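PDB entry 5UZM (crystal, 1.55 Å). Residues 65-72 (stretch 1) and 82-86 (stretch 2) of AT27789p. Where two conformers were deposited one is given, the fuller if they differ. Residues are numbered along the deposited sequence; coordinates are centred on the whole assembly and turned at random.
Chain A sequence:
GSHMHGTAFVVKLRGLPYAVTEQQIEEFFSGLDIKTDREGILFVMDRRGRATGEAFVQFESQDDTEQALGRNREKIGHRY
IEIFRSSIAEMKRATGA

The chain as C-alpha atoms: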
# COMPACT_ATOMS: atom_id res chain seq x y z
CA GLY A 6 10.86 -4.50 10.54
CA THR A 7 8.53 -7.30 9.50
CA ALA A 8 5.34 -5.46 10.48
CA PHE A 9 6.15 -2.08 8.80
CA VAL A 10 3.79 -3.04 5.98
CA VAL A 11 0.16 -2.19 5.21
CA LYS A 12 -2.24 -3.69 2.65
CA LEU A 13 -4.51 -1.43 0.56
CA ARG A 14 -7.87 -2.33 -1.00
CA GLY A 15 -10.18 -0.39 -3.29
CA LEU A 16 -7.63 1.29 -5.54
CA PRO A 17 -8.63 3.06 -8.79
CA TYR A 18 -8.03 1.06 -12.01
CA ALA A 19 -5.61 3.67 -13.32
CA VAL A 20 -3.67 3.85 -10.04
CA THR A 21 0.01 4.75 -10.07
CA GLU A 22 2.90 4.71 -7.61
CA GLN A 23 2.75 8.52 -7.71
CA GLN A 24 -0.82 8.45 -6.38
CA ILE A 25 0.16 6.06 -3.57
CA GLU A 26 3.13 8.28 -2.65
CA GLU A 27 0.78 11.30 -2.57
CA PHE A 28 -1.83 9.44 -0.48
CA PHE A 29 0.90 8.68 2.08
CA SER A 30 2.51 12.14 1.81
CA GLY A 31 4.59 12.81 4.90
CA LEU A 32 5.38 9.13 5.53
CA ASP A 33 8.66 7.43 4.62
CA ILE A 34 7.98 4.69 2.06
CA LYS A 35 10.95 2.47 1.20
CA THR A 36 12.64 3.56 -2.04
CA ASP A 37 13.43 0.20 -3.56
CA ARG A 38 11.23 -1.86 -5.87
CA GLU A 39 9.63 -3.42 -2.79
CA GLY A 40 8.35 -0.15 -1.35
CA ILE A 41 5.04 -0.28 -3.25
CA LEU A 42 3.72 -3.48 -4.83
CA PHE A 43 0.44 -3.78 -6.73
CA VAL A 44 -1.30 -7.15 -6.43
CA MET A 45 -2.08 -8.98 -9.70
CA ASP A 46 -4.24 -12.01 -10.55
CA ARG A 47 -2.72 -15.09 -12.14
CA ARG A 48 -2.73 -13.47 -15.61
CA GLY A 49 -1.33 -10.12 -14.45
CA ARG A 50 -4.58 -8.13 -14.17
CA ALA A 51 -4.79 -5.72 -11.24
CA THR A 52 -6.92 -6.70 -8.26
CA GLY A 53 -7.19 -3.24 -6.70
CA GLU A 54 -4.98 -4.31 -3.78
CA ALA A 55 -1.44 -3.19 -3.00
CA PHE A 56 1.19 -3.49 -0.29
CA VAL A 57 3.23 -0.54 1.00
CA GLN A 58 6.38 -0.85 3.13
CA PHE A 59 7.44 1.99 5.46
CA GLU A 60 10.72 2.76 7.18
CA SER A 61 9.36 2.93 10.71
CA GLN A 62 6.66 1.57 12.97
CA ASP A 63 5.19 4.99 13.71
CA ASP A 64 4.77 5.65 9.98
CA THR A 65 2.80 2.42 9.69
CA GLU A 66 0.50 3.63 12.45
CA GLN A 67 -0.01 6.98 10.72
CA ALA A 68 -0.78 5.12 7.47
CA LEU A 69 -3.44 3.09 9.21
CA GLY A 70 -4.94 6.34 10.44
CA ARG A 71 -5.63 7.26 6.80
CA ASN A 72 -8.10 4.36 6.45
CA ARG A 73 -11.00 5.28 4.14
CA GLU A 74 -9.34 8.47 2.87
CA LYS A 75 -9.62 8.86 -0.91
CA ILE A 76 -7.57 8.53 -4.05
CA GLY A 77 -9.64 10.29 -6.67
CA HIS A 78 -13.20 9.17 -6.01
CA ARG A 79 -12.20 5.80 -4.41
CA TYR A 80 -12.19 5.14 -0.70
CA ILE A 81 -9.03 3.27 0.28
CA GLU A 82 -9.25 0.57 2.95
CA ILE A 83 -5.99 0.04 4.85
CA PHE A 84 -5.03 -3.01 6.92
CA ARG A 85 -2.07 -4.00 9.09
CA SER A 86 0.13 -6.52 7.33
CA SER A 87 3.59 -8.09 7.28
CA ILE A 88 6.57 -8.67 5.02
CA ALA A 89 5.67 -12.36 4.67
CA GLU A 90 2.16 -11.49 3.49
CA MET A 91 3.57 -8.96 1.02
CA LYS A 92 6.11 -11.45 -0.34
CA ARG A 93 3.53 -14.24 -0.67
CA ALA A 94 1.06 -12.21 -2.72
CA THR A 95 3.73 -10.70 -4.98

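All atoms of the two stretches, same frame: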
# COMPACT_ATOMS: atom_id res chain seq x y z
N THR A 65 3.86 3.39 9.92
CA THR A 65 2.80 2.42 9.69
C THR A 65 1.54 2.80 10.45
O THR A 65 0.42 2.67 9.94
CB THR A 65 3.30 1.03 10.10
OG1 THR A 65 4.51 0.75 9.37
CG2 THR A 65 2.25 -0.02 9.78
N GLU A 66 1.68 3.28 11.69
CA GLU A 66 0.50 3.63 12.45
C GLU A 66 -0.19 4.85 11.86
O GLU A 66 -1.41 4.91 11.80
CB GLU A 66 0.85 3.85 13.92
CG GLU A 66 1.48 2.63 14.57
CD GLU A 66 0.48 1.53 14.93
OE1 GLU A 66 -0.75 1.77 14.93
OE2 GLU A 66 0.96 0.42 15.26
N GLN A 67 0.60 5.83 11.38
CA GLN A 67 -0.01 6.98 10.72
C GLN A 67 -0.68 6.57 9.41
O GLN A 67 -1.70 7.15 9.04
CB GLN A 67 1.03 8.05 10.45
CG GLN A 67 1.62 8.71 11.72
CD GLN A 67 2.65 9.73 11.38
OE1 GLN A 67 3.81 9.64 11.78
NE2 GLN A 67 2.24 10.71 10.60
N ALA A 68 -0.12 5.57 8.70
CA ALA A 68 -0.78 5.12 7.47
C ALA A 68 -2.12 4.50 7.79
O ALA A 68 -3.12 4.77 7.12
CB ALA A 68 0.09 4.10 6.74
N LEU A 69 -2.17 3.67 8.83
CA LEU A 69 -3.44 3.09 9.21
C LEU A 69 -4.46 4.15 9.60
O LEU A 69 -5.67 3.96 9.39
CB LEU A 69 -3.22 2.10 10.37
CG LEU A 69 -2.49 0.88 9.86
CD1 LEU A 69 -1.68 0.28 11.00
CD2 LEU A 69 -3.50 -0.10 9.35
N GLY A 70 -4.00 5.28 10.13
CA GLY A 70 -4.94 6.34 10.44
C GLY A 70 -5.54 7.01 9.23
O GLY A 70 -6.49 7.78 9.38
N ARG A 71 -5.04 6.71 8.03
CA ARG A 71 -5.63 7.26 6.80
C ARG A 71 -6.66 6.32 6.17
O ARG A 71 -7.10 6.57 5.05
CB ARG A 71 -4.53 7.60 5.81
CG ARG A 71 -3.64 8.71 6.40
CD ARG A 71 -2.60 9.20 5.46
NE ARG A 71 -1.68 10.04 6.23
CZ ARG A 71 -0.67 10.72 5.71
NH1 ARG A 71 -0.46 10.73 4.39
NH2 ARG A 71 0.15 11.43 6.50
N ASN A 72 -7.08 5.29 6.90
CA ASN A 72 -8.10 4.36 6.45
C ASN A 72 -9.35 5.10 6.01
O ASN A 72 -9.82 6.03 6.68
CB ASN A 72 -8.43 3.38 7.59
CG ASN A 72 -9.43 2.35 7.17
OD1 ASN A 72 -9.28 1.73 6.14
ND2 ASN A 72 -10.50 2.19 7.94
N GLU A 82 -9.32 1.34 1.71
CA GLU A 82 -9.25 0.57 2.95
C GLU A 82 -7.82 0.19 3.22
O GLU A 82 -7.10 -0.24 2.31
CB GLU A 82 -10.12 -0.69 2.85
CG GLU A 82 -11.55 -0.40 2.40
CD GLU A 82 -12.27 -1.68 2.02
OE1 GLU A 82 -12.66 -2.41 2.96
OE2 GLU A 82 -12.39 -1.99 0.80
N ILE A 83 -7.38 0.28 4.48
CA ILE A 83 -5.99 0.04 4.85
C ILE A 83 -5.95 -0.94 6.01
O ILE A 83 -6.68 -0.77 6.99
CB ILE A 83 -5.28 1.35 5.25
CG1 ILE A 83 -5.50 2.42 4.16
CG2 ILE A 83 -3.80 1.14 5.51
CD1 ILE A 83 -4.94 3.77 4.57
N PHE A 84 -5.14 -1.99 5.89
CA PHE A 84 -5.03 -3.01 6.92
C PHE A 84 -3.59 -3.24 7.34
O PHE A 84 -2.67 -3.19 6.51
CB PHE A 84 -5.56 -4.38 6.43
CG PHE A 84 -6.90 -4.32 5.80
CD1 PHE A 84 -8.05 -4.46 6.57
CD2 PHE A 84 -7.04 -4.08 4.43
CE1 PHE A 84 -9.31 -4.38 5.98
CE2 PHE A 84 -8.29 -4.01 3.84
CZ PHE A 84 -9.43 -4.17 4.62
N ARG A 85 -3.39 -3.59 8.62
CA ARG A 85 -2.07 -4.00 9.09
C ARG A 85 -1.66 -5.30 8.41
O ARG A 85 -2.49 -6.17 8.16
CB ARG A 85 -2.07 -4.19 10.61
CG ARG A 85 -2.98 -3.23 11.38
CD ARG A 85 -2.77 -3.41 12.89
NE ARG A 85 -1.39 -3.11 13.22
CZ ARG A 85 -0.99 -1.95 13.73
NH1 ARG A 85 -1.87 -1.00 14.00
NH2 ARG A 85 0.30 -1.75 13.98
N SER A 86 -0.38 -5.41 8.10
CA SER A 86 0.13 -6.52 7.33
C SER A 86 1.51 -6.92 7.82
O SER A 86 1.86 -6.66 8.98
CB SER A 86 0.14 -6.17 5.84
OG SER A 86 0.38 -7.32 5.07

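This is a helix-on-strand contact in which a small apolar centre, built from Leu69 and Ile83, is flanked by a salt bridge toward one end and a side-chain-to-backbone hydrogen bond toward the other. The helix and the strand run roughly antiparallel, at 146° between their N-to-C directions, with an 8.7 Å closest approach between axes that leaves room for one layer of side chains. Ile83 fills much of that layer. Its CA-to-CB bond points toward the helix, and its branched side chain reaches several partners: Ile83 CG2 lies 4.0 Å from Leu69 CD2, while Ile83 CD1 comes within 3.3 Å of Ala68 O and 4.0 Å of Arg71 CB. The contact to Ala68 is with its backbone: its methyl points sideways and stays 5.0 Å or more from the strand. Leu69 sets out sideways, but its chain brings CD2 to 3.7 Å from the Phe84 backbone carbon C, so it packs against the strand backbone as well as against Ile83.

The other methyl of Leu69, CD1, lies over one face of the Arg85 guanidinium, 3.3 Å from Arg85 NH1. The arrangement suits arginine, whose flat group can accept an apolar neighbour on its face while its N-H bonds are used in the plane. There Glu66 meets it in a two-pronged salt bridge: Arg85 NH2 donates to Glu66 OE2 at 2.6 Å and Arg85 NH1 to Glu66 OE1 at 3.1 Å, both nearly linear. Both side chains start sideways and converge at their ends.

In the type I turn from Leu69 to Asn72, closed by Asn72 N donating to Leu69 O at 3.2 Å, the asparagine amide reaches the strand. Asn72 OD1 accepts a hydrogen bond from Ile83 N at 2.9 Å, so a short polar side chain links the turn directly to the strand backbone. The CA-to-CB bond of Phe84, by contrast, points away from stretch 1.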